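PDB 6ED2: glycosyl hydrolase family 2, TIM barrel domain protein from Faecalibacterium prausnitzii A2-165, which is a beta-glucuronidase of the glycosyl hydrolase 2 family from the human gut microbiota, probably cleaving glucuronic acid from glucuronide conjugates, including those of drugs. Local coordinates for residues Gly320-Ala325 / Val579-Asp584; Leu332-Val337 / Ala360-Gln365; Met344-Ala349 / Ala611-Arg616; Tyr536-Leu541 / Ala554-Glu559. All blocks are in the same frame, centred on the assembly; numbering follows the deposited sequence.

Interaction 1: Gly320-Ala325 / Val579-Asp584; sequences GRHEDA and VWNFAD
Gly320 N donates to Val579 O (3.0 Å), and Phe582 N donates back to Gly320 O (2.9 Å). These bonds join the first and last parallel strands of the TIM barrel at their C-terminal ends, the side where glycosidases of this fold have their active site. The peptide between Trp580 and Asn581 is cis, as in many clan GH-A enzymes. Asn581 ND2 adds a weak bond to Arg321 O at 3.2 Å. Asn581 OD1 takes Ala583 N on a lone pair in the carboxamide plane (3.0 Å), an Asx turn that fixes the amide's rotation. A water bridges the segments farther along, 2.7 Å from Asp324 OD2 and 2.6 Å from Asp584 O; Asp324 OD2 is also paired with Arg604.

Arg321 runs beside Phe582 and points the same way. Its chain bends at chi3 (56°), which brings NH1 over the centre of the ring face. Arg321 CZ lies 4.3 Å from the centroid of the Phe582 ring, a cation-pi contact with the two planes tilted 42° apart. On the other side of the backbone, Trp580 lays CE3 and CZ3 against the CA of Gly320, and a side chain at Gly320 would collide with CE3. The His322 ring meets CZ2 of Trp580 obliquely; its ND1 is hydrogen-bonded to Tyr357 OH, and a bound magnesium ion lies about 3 Å from the side chain.

Helix 334-347 backs the Arg321-Phe582 pair: Asp340 forms a salt bridge with Arg321 NH2, and Leu343 and Met344 pack on Phe582. Strand 351-353 supplies Phe352 beside Arg321 and Arg353 beside Trp580.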
# COMPACT_ATOMS: atom_id res chain seq x y z
N GLY A 320 4.05 20.07 15.40
CA GLY A 320 2.73 20.01 15.98
C GLY A 320 2.33 18.55 16.11
O GLY A 320 2.54 17.74 15.20
N ARG A 321 1.76 18.20 17.26
CA ARG A 321 1.40 16.84 17.58
C ARG A 321 -0.12 16.70 17.67
O ARG A 321 -0.89 17.62 17.37
CB ARG A 321 2.08 16.44 18.89
CG ARG A 321 3.59 16.23 18.76
CD ARG A 321 4.17 15.69 20.06
NE ARG A 321 3.47 14.46 20.41
CZ ARG A 321 3.85 13.25 20.02
NH1 ARG A 321 4.96 13.11 19.30
NH2 ARG A 321 3.12 12.19 20.33
N HIS A 322 -0.54 15.51 18.08
CA HIS A 322 -1.91 15.24 18.50
C HIS A 322 -1.84 14.14 19.53
O HIS A 322 -0.91 13.33 19.55
CB HIS A 322 -2.81 14.83 17.32
CG HIS A 322 -3.72 15.92 16.82
ND1 HIS A 322 -4.64 16.56 17.63
CD2 HIS A 322 -3.83 16.49 15.59
CE1 HIS A 322 -5.28 17.48 16.92
NE2 HIS A 322 -4.81 17.45 15.68
N GLU A 323 -2.83 14.11 20.42
CA GLU A 323 -3.05 12.93 21.24
C GLU A 323 -3.96 12.04 20.40
O GLU A 323 -5.19 12.19 20.39
CB GLU A 323 -3.65 13.29 22.59
CG GLU A 323 -2.65 13.89 23.56
CD GLU A 323 -3.28 14.15 24.93
OE1 GLU A 323 -4.30 14.88 24.99
OE2 GLU A 323 -2.77 13.60 25.93
N ASP A 324 -3.35 11.13 19.65
CA ASP A 324 -4.07 10.37 18.64
C ASP A 324 -3.28 9.10 18.36
O ASP A 324 -2.05 9.16 18.21
CB ASP A 324 -4.24 11.21 17.36
CG ASP A 324 -4.74 10.39 16.17
OD1 ASP A 324 -5.94 10.52 15.83
OD2 ASP A 324 -3.94 9.64 15.57
N ALA A 325 -3.97 7.96 18.31
CA ALA A 325 -3.35 6.69 17.94
C ALA A 325 -4.46 5.75 17.49
O ALA A 325 -5.65 6.02 17.69
CB ALA A 325 -2.54 6.09 19.10
N VAL A 579 6.75 21.41 12.17
CA VAL A 579 6.06 20.97 10.97
C VAL A 579 4.76 20.29 11.37
O VAL A 579 4.64 19.75 12.48
CB VAL A 579 6.97 20.05 10.12
CG1 VAL A 579 7.20 18.70 10.81
CG2 VAL A 579 6.42 19.86 8.70
N TRP A 580 3.76 20.35 10.50
CA TRP A 580 2.52 19.62 10.67
C TRP A 580 2.58 18.34 9.84
O TRP A 580 2.72 18.40 8.62
CB TRP A 580 1.34 20.47 10.21
CG TRP A 580 0.01 20.02 10.71
CD1 TRP A 580 -1.02 19.53 9.96
CD2 TRP A 580 -0.46 20.08 12.05
NE1 TRP A 580 -2.10 19.28 10.76
CE2 TRP A 580 -1.78 19.60 12.05
CE3 TRP A 580 0.12 20.48 13.26
CZ2 TRP A 580 -2.54 19.50 13.22
CZ3 TRP A 580 -0.63 20.38 14.42
CH2 TRP A 580 -1.95 19.90 14.39
N ASN A 581 2.46 17.17 10.48
CA ASN A 581 2.26 16.92 11.90
C ASN A 581 3.24 15.77 12.23
O ASN A 581 3.73 15.11 11.31
CB ASN A 581 0.80 16.52 12.14
CG ASN A 581 0.47 16.19 13.61
OD1 ASN A 581 0.80 15.12 14.12
ND2 ASN A 581 -0.30 17.09 14.24
N PHE A 582 3.51 15.53 13.52
CA PHE A 582 4.35 14.39 13.90
C PHE A 582 3.88 13.09 13.23
O PHE A 582 4.69 12.32 12.70
CB PHE A 582 4.36 14.24 15.42
CG PHE A 582 5.05 12.98 15.92
CD1 PHE A 582 6.44 12.92 15.97
CD2 PHE A 582 4.32 11.88 16.33
CE1 PHE A 582 7.08 11.78 16.40
CE2 PHE A 582 4.96 10.73 16.79
CZ PHE A 582 6.34 10.68 16.82
N ALA A 583 2.58 12.81 13.24
CA ALA A 583 2.09 11.54 12.72
C ALA A 583 0.71 11.71 12.10
O ALA A 583 -0.06 12.58 12.51
CB ALA A 583 2.07 10.47 13.83
N ASP A 584 0.40 10.86 11.12
CA ASP A 584 -0.95 10.79 10.58
C ASP A 584 -1.95 10.63 11.72
O ASP A 584 -1.70 9.89 12.68
CB ASP A 584 -1.11 9.61 9.60
CG ASP A 584 -0.11 9.65 8.42
OD1 ASP A 584 0.34 10.75 8.00
OD2 ASP A 584 0.21 8.55 7.90
O HOH W 1 -1.28 10.05 15.23

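Interaction 2: Leu332-Val337 / Ala360-Gln365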
# COMPACT_ATOMS: atom_id res chain seq x y z
N LEU A 332 -4.65 8.08 26.71
CA LEU A 332 -3.25 8.05 27.08
C LEU A 332 -2.73 6.62 26.94
O LEU A 332 -3.40 5.66 27.34
CB LEU A 332 -3.07 8.54 28.53
CG LEU A 332 -1.63 8.45 29.05
CD1 LEU A 332 -0.70 9.41 28.29
CD2 LEU A 332 -1.54 8.72 30.56
N ASP A 333 -1.56 6.48 26.33
CA ASP A 333 -0.90 5.19 26.18
C ASP A 333 0.60 5.43 26.35
O ASP A 333 1.25 5.95 25.44
CB ASP A 333 -1.19 4.55 24.84
CG ASP A 333 -0.59 3.15 24.74
OD1 ASP A 333 -0.97 2.29 25.57
OD2 ASP A 333 0.25 2.93 23.84
N LEU A 334 1.12 5.06 27.52
CA LEU A 334 2.53 5.27 27.79
C LEU A 334 3.47 4.56 26.81
O LEU A 334 4.55 5.10 26.54
CB LEU A 334 2.84 4.86 29.23
CG LEU A 334 2.10 5.73 30.25
CD1 LEU A 334 2.43 5.33 31.70
CD2 LEU A 334 2.43 7.21 30.00
N PRO A 335 3.15 3.37 26.27
CA PRO A 335 4.06 2.82 25.25
C PRO A 335 4.14 3.70 24.01
O PRO A 335 5.24 3.96 23.51
CB PRO A 335 3.46 1.44 24.96
CG PRO A 335 2.85 1.05 26.29
CD PRO A 335 2.20 2.36 26.75
N THR A 336 3.00 4.20 23.52
CA THR A 336 3.03 5.13 22.39
C THR A 336 3.81 6.39 22.73
O THR A 336 4.57 6.90 21.90
CB THR A 336 1.61 5.50 21.95
OG1 THR A 336 0.85 4.31 21.70
CG2 THR A 336 1.66 6.35 20.70
N VAL A 337 3.63 6.90 23.96
CA VAL A 337 4.34 8.11 24.38
C VAL A 337 5.85 7.88 24.37
O VAL A 337 6.62 8.71 23.86
CB VAL A 337 3.85 8.57 25.77
CG1 VAL A 337 4.70 9.73 26.26
CG2 VAL A 337 2.37 8.99 25.70
N ALA A 360 -2.12 15.12 28.16
CA ALA A 360 -1.99 14.43 29.44
C ALA A 360 -0.70 14.83 30.12
O ALA A 360 0.34 14.99 29.47
CB ALA A 360 -2.02 12.91 29.24
N GLU A 361 -0.77 15.00 31.45
CA GLU A 361 0.40 15.41 32.22
C GLU A 361 1.61 14.52 31.94
O GLU A 361 2.75 15.01 31.92
CB GLU A 361 0.08 15.39 33.73
CG GLU A 361 -1.01 16.37 34.20
CD GLU A 361 -2.43 15.80 34.21
OE1 GLU A 361 -2.81 15.07 33.26
OE2 GLU A 361 -3.19 16.09 35.17
N GLU A 362 1.38 13.21 31.73
CA GLU A 362 2.49 12.27 31.56
C GLU A 362 3.38 12.63 30.38
O GLU A 362 4.59 12.35 30.41
CB GLU A 362 1.92 10.85 31.39
CG GLU A 362 1.32 10.28 32.67
CD GLU A 362 -0.11 10.69 32.94
OE1 GLU A 362 -0.61 11.70 32.36
OE2 GLU A 362 -0.75 9.99 33.74
N ILE A 363 2.83 13.24 29.33
CA ILE A 363 3.66 13.65 28.20
C ILE A 363 4.62 14.79 28.60
O ILE A 363 5.78 14.81 28.16
CB ILE A 363 2.76 14.03 27.01
CG1 ILE A 363 2.05 12.78 26.49
CG2 ILE A 363 3.55 14.73 25.90
CD1 ILE A 363 0.88 13.06 25.58
N TYR A 364 4.16 15.73 29.43
CA TYR A 364 5.07 16.79 29.91
C TYR A 364 6.12 16.22 30.83
O TYR A 364 7.29 16.65 30.81
CB TYR A 364 4.30 17.89 30.65
CG TYR A 364 3.15 18.52 29.89
CD1 TYR A 364 3.29 19.78 29.31
CD2 TYR A 364 1.94 17.85 29.74
CE1 TYR A 364 2.23 20.37 28.59
CE2 TYR A 364 0.88 18.41 29.03
CZ TYR A 364 1.03 19.69 28.47
OH TYR A 364 -0.01 20.26 27.77
N GLN A 365 5.72 15.27 31.68
CA GLN A 365 6.69 14.64 32.58
C GLN A 365 7.81 13.98 31.78
O GLN A 365 8.99 14.07 32.15
CB GLN A 365 5.98 13.63 33.47
CG GLN A 365 4.90 14.26 34.38
CD GLN A 365 4.05 13.21 35.11
OE1 GLN A 365 4.28 12.01 34.98
NE2 GLN A 365 3.08 13.67 35.88
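Leu332 and Leu334 meet Glu362 where the first two helices of the TIM barrel begin. Helices 334-347 and 361-370 follow adjacent parallel strands, 312-320 and 351-353, and lie side by side on the outside of the barrel. No hydrogen bond links the two segments; the contact is made by side-chain packing.

Glu362 can be followed outward. Glu362 CB rests on Leu334 CD2 at 3.9 Å. Glu362 CG, anti to the carbonyl carbon (chi1 -71°), meets Leu332 CD2, also at 3.9 Å. The chain then bends at chi2 (84°), which lays one face of the carboxylate on the same methyl: Leu332 CD2 stands over Glu362 CD at 3.4 Å, with OE1 and OE2 only slightly farther. The polar end has a partner elsewhere, since OE2 is hydrogen-bonded to Tyr30 OH. Replacing Glu362 by an alanine would probably leave Tyr30 OH without this acceptor and open a gap beside Leu332 CD2.

The other branch of Leu332, CD1, lies against Ala360 CB at 3.9 Å. Ala360 N is itself held by Glu323 OE2.

Asp333 caps helix 334-347. Asp333 OD2 accepts from Thr336 N (3.0 Å) from above the carboxylate plane, and from Thr336 OG1 (2.6 Å) on the anti lone pair. Arg328 of the second subunit forms a salt bridge with the same oxygen.

One turn into this helix, Val337 crosses Ile363 obliquely. Both its methyls reach a single carbon: Val337 CG2 is 3.9 Å and CG1 4.0 Å from Ile363 CG1.

Interaction 3: Met344-Ala349 / Ala611-Arg616; sequences MKWIGA and AAYLFR
The guanidinium of Arg616 lies flat on one face of Trp346, with the planes 4° apart and the centres 3.9 Å apart. NE1 of Trp346 sits under the middle of the guanidinium, and the cation-pi contact falls on the five-membered ring. Farther back, Arg616 CD lies over the Trp346 six-membered ring, 3.6 Å from its centroid, a CH-pi contact.

One hydrogen bond crosses the segments: Arg616 NE donates to Trp346 O at 3.0 Å. The oxygen is in the guanidinium plane, while the donor stands above the carbonyl plane. Stack and bond together fix the arginine's rotation. Arg616 CA also makes a nearly straight CA-H...O contact with Ile347 O (3.3 Å).

A second aromatic contact is offset edge-to-face. CZ2 and CH2 of Trp346 point at the face of Tyr613, with the planes at 89° and centroids 5.3 Å apart. Tyr613 OH is hydrogen-bonded to Glu555 of the third subunit. Trp346 CG is anti to the backbone N (chi1 172°), which carries the indole across to helix 610-621. A leucine in place of Trp346 would probably leave the Arg616 guanidinium freer to turn and the Tyr613 face without its edge-on partner.

Ile347 carries much of the apolar packing: its CD1 meets Phe615 CB at 3.8 Å and Ala612 CB at 4.0 Å. Trp346 CZ3 also rests on Ala612 CB.

The contact joins helix 334-347, the first of the barrel, to helix 610-621, which follows its last strand. Ile347 also touches Phe319 of strand 312-320, and Phe615 packs on Leu561 of helix 554-570.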
# COMPACT_ATOMS: atom_id res chain seq x y z
N MET A 344 11.14 11.29 18.30
CA MET A 344 11.52 12.70 18.27
C MET A 344 12.99 12.88 18.59
O MET A 344 13.65 13.76 18.02
CB MET A 344 10.64 13.52 19.21
CG MET A 344 9.19 13.63 18.73
SD MET A 344 8.21 14.80 19.69
CE MET A 344 8.30 14.15 21.36
N LYS A 345 13.55 12.04 19.48
CA LYS A 345 15.00 12.09 19.70
C LYS A 345 15.76 11.63 18.46
O LYS A 345 16.75 12.25 18.06
CB LYS A 345 15.38 11.24 20.91
CG LYS A 345 14.89 11.81 22.23
CD LYS A 345 14.64 10.73 23.27
CE LYS A 345 15.94 10.12 23.76
NZ LYS A 345 15.67 9.06 24.80
N TRP A 346 15.30 10.55 17.85
CA TRP A 346 15.99 10.04 16.66
C TRP A 346 16.03 11.09 15.56
O TRP A 346 17.06 11.28 14.91
CB TRP A 346 15.28 8.76 16.19
CG TRP A 346 15.73 8.20 14.90
CD1 TRP A 346 16.78 7.35 14.69
CD2 TRP A 346 15.11 8.40 13.61
NE1 TRP A 346 16.86 7.01 13.36
CE2 TRP A 346 15.85 7.64 12.68
CE3 TRP A 346 14.03 9.16 13.17
CZ2 TRP A 346 15.53 7.61 11.31
CZ3 TRP A 346 13.70 9.13 11.81
CH2 TRP A 346 14.46 8.36 10.90
N ILE A 347 14.92 11.80 15.36
CA ILE A 347 14.87 12.75 14.25
C ILE A 347 15.55 14.08 14.54
O ILE A 347 15.78 14.86 13.61
CB ILE A 347 13.40 12.95 13.82
CG1 ILE A 347 13.33 13.40 12.36
CG2 ILE A 347 12.70 13.89 14.77
CD1 ILE A 347 11.95 13.37 11.79
N GLY A 348 15.92 14.37 15.79
CA GLY A 348 16.59 15.61 16.11
C GLY A 348 15.69 16.76 16.49
O GLY A 348 16.15 17.91 16.53
N ALA A 349 14.41 16.50 16.77
CA ALA A 349 13.52 17.53 17.26
C ALA A 349 13.96 17.99 18.65
O ALA A 349 14.52 17.21 19.44
CB ALA A 349 12.08 17.00 17.29
N ALA A 611 9.84 11.68 4.44
CA ALA A 611 10.17 13.01 4.95
C ALA A 611 10.89 12.97 6.30
O ALA A 611 11.61 13.92 6.63
CB ALA A 611 8.90 13.86 5.07
N ALA A 612 10.71 11.91 7.10
CA ALA A 612 11.43 11.81 8.36
C ALA A 612 12.93 11.84 8.16
O ALA A 612 13.66 12.36 9.01
CB ALA A 612 11.02 10.55 9.13
N TYR A 613 13.42 11.30 7.04
CA TYR A 613 14.85 11.29 6.77
C TYR A 613 15.36 12.66 6.30
O TYR A 613 16.48 13.06 6.65
CB TYR A 613 15.17 10.18 5.75
CG TYR A 613 14.95 8.82 6.40
CD1 TYR A 613 15.91 8.27 7.25
CD2 TYR A 613 13.76 8.13 6.22
CE1 TYR A 613 15.70 7.05 7.89
CE2 TYR A 613 13.53 6.92 6.86
CZ TYR A 613 14.50 6.38 7.68
OH TYR A 613 14.27 5.17 8.30
N LEU A 614 14.54 13.40 5.55
CA LEU A 614 14.90 14.78 5.25
C LEU A 614 15.06 15.59 6.54
O LEU A 614 16.07 16.27 6.74
CB LEU A 614 13.85 15.41 4.33
CG LEU A 614 14.06 16.84 3.81
CD1 LEU A 614 13.25 17.05 2.53
CD2 LEU A 614 13.63 17.85 4.87
N PHE A 615 14.09 15.48 7.45
CA PHE A 615 14.15 16.29 8.67
C PHE A 615 15.29 15.84 9.57
O PHE A 615 15.94 16.68 10.20
CB PHE A 615 12.83 16.24 9.42
CG PHE A 615 11.82 17.24 8.95
CD1 PHE A 615 12.03 18.60 9.14
CD2 PHE A 615 10.66 16.83 8.29
CE1 PHE A 615 11.09 19.54 8.69
CE2 PHE A 615 9.71 17.76 7.84
CZ PHE A 615 9.94 19.12 8.04
N ARG A 616 15.54 14.53 9.64
CA ARG A 616 16.61 14.03 10.50
C ARG A 616 17.96 14.60 10.07
O ARG A 616 18.75 15.05 10.91
CB ARG A 616 16.65 12.50 10.49
CG ARG A 616 17.81 11.92 11.27
CD ARG A 616 17.66 10.43 11.46
NE ARG A 616 18.43 9.97 12.61
CZ ARG A 616 19.42 9.08 12.53
NH1 ARG A 616 19.77 8.56 11.35
NH2 ARG A 616 20.07 8.72 13.62

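Interaction 4: Tyr536-Leu541 / Ala554-Glu559; sequences YGTDNL and AEYQNE
Thr538 and Gln557 pin the loop after the seventh strand of the TIM barrel, 531-535, to helix 554-570, which follows that loop. The two side chains run antiparallel, each passing alongside the other.

Gln557 OE1 is the main acceptor. Thr538 OG1 donates to Gln557 OE1 at 2.6 Å, coming from above the carbonyl plane. Thr538 N adds a weak bond to Gln557 OE1, 3.1 Å long and bent to 123°. The threonine torsion explains the double grip: OG1 stands between the backbone N and the carbonyl carbon (chi1 72°), near enough to its own N-H for both to reach one oxygen. The glutamine bends at chi2 to bring its amide alongside.

Asn540 ND2 has two acceptors. Asn540 ND2 donates to Thr538 O at 3.0 Å, and this oxygen lies in the plane of the asparagine amide. A water takes the other bond, also at 3.0 Å from Asn540 ND2. That water accepts a weaker bond from Gln557 NE2 at 3.1 Å, so it ties the two amides together. The amides cross with their planes 36° apart, ND2 of Asn540 lying 3.6 Å from Gln557 CD. Asn540 ND2 thus has one acceptor in its own loop and one in the water.

Gly537 N is satisfied by Tyr560 OH, one turn farther along the helix. The backbone angles of Gly537 would jam a side chain against the preceding carbonyl.

Tyr556, whose hydroxyl bonds to Gly499 O and Gly505 N, flanks the Thr538-Gln557 pair. Thr538 CG2 approaches the edge of its ring, 4.0 Å from Tyr556 CE2.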
# COMPACT_ATOMS: atom_id res chain seq x y z
N TYR A 536 2.99 23.57 8.54
CA TYR A 536 3.32 23.49 7.12
C TYR A 536 3.53 22.01 6.80
O TYR A 536 3.81 21.20 7.69
CB TYR A 536 4.56 24.32 6.77
CG TYR A 536 5.89 23.85 7.35
CD1 TYR A 536 6.83 23.23 6.53
CD2 TYR A 536 6.21 24.06 8.68
CE1 TYR A 536 8.05 22.82 7.03
CE2 TYR A 536 7.44 23.67 9.20
CZ TYR A 536 8.36 23.04 8.36
OH TYR A 536 9.59 22.63 8.85
N GLY A 537 3.32 21.67 5.53
CA GLY A 537 3.42 20.28 5.10
C GLY A 537 2.43 19.91 4.01
O GLY A 537 1.61 20.73 3.59
N THR A 538 2.50 18.67 3.54
CA THR A 538 1.60 18.19 2.51
C THR A 538 1.14 16.79 2.89
O THR A 538 1.88 16.03 3.51
CB THR A 538 2.24 18.14 1.10
OG1 THR A 538 3.18 17.06 1.02
CG2 THR A 538 2.91 19.44 0.73
N ASP A 539 -0.08 16.47 2.50
CA ASP A 539 -0.54 15.10 2.64
C ASP A 539 0.27 14.23 1.70
O ASP A 539 0.48 14.59 0.53
CB ASP A 539 -2.03 15.00 2.33
CG ASP A 539 -2.90 15.63 3.39
OD1 ASP A 539 -3.42 14.91 4.27
OD2 ASP A 539 -3.09 16.86 3.35
N ASN A 540 0.77 13.11 2.20
CA ASN A 540 1.45 12.16 1.33
C ASN A 540 1.34 10.79 1.96
O ASN A 540 1.56 10.65 3.17
CB ASN A 540 2.91 12.58 1.07
CG ASN A 540 3.77 12.56 2.34
OD1 ASN A 540 4.56 11.63 2.55
ND2 ASN A 540 3.62 13.58 3.18
N LEU A 541 0.96 9.80 1.16
CA LEU A 541 0.83 8.42 1.63
C LEU A 541 2.18 7.72 1.62
O LEU A 541 2.96 7.85 0.67
CB LEU A 541 -0.14 7.63 0.76
CG LEU A 541 -1.53 8.24 0.62
CD1 LEU A 541 -2.31 7.49 -0.43
CD2 LEU A 541 -2.22 8.20 1.97
N ALA A 554 5.64 11.09 -2.15
CA ALA A 554 6.82 11.35 -1.32
C ALA A 554 7.71 12.41 -1.96
O ALA A 554 8.24 13.29 -1.26
CB ALA A 554 7.62 10.06 -1.11
N GLU A 555 7.87 12.35 -3.28
CA GLU A 555 8.69 13.31 -3.99
C GLU A 555 8.17 14.73 -3.81
O GLU A 555 8.94 15.66 -3.56
CB GLU A 555 8.73 12.97 -5.48
CG GLU A 555 9.71 11.86 -5.83
CD GLU A 555 9.19 10.48 -5.44
OE1 GLU A 555 7.97 10.34 -5.14
OE2 GLU A 555 10.01 9.53 -5.46
N TYR A 556 6.85 14.92 -3.97
CA TYR A 556 6.29 16.24 -3.81
C TYR A 556 6.55 16.77 -2.41
O TYR A 556 7.03 17.89 -2.24
CB TYR A 556 4.78 16.23 -4.13
CG TYR A 556 4.25 17.63 -4.26
CD1 TYR A 556 4.39 18.33 -5.46
CD2 TYR A 556 3.67 18.29 -3.17
CE1 TYR A 556 3.93 19.63 -5.58
CE2 TYR A 556 3.21 19.58 -3.29
CZ TYR A 556 3.35 20.25 -4.49
OH TYR A 556 2.90 21.55 -4.61
N GLN A 557 6.27 15.95 -1.39
CA GLN A 557 6.51 16.38 -0.01
C GLN A 557 7.96 16.82 0.17
O GLN A 557 8.22 17.90 0.72
CB GLN A 557 6.14 15.25 0.96
CG GLN A 557 6.64 15.46 2.39
CD GLN A 557 5.79 16.44 3.20
OE1 GLN A 557 5.18 17.36 2.64
NE2 GLN A 557 5.72 16.24 4.51
N ASN A 558 8.92 16.02 -0.31
CA ASN A 558 10.32 16.42 -0.18
C ASN A 558 10.62 17.71 -0.94
O ASN A 558 11.39 18.55 -0.46
CB ASN A 558 11.24 15.29 -0.66
CG ASN A 558 11.58 14.28 0.45
OD1 ASN A 558 10.93 14.22 1.52
ND2 ASN A 558 12.60 13.46 0.21
N GLU A 559 10.02 17.88 -2.13
CA GLU A 559 10.25 19.09 -2.92
C GLU A 559 9.65 20.30 -2.21
O GLU A 559 10.28 21.36 -2.15
CB GLU A 559 9.65 18.95 -4.32
CG GLU A 559 10.49 18.10 -5.26
CD GLU A 559 9.68 17.43 -6.36
OE1 GLU A 559 8.56 17.91 -6.68
OE2 GLU A 559 10.14 16.38 -6.88
O HOH W 2 5.67 13.28 5.38

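Overall arrangement
All four contacts belong to the TIM barrel domain. Interactions 1 and 4 are buried, 1 at the strand ends and 4 between a loop and a helix. Interactions 2 and 3 are partly buried, between outer helices, and both use helix 334-347. Interactions 1 and 3 close the barrel at two levels, strand to strand and helix to helix, and meet where Met344 packs on Phe582. Interaction 4 adjoins both, through Tyr536 O to Trp580 N and through Gln557 on Ala611. Interaction 2 is about 28 Å from interaction 4, centre to centre. Backbone bonds lead in 1, aliphatic packing in 2, stacking in 3 and side-chain hydrogen bonds of a threonine and two amides in 4.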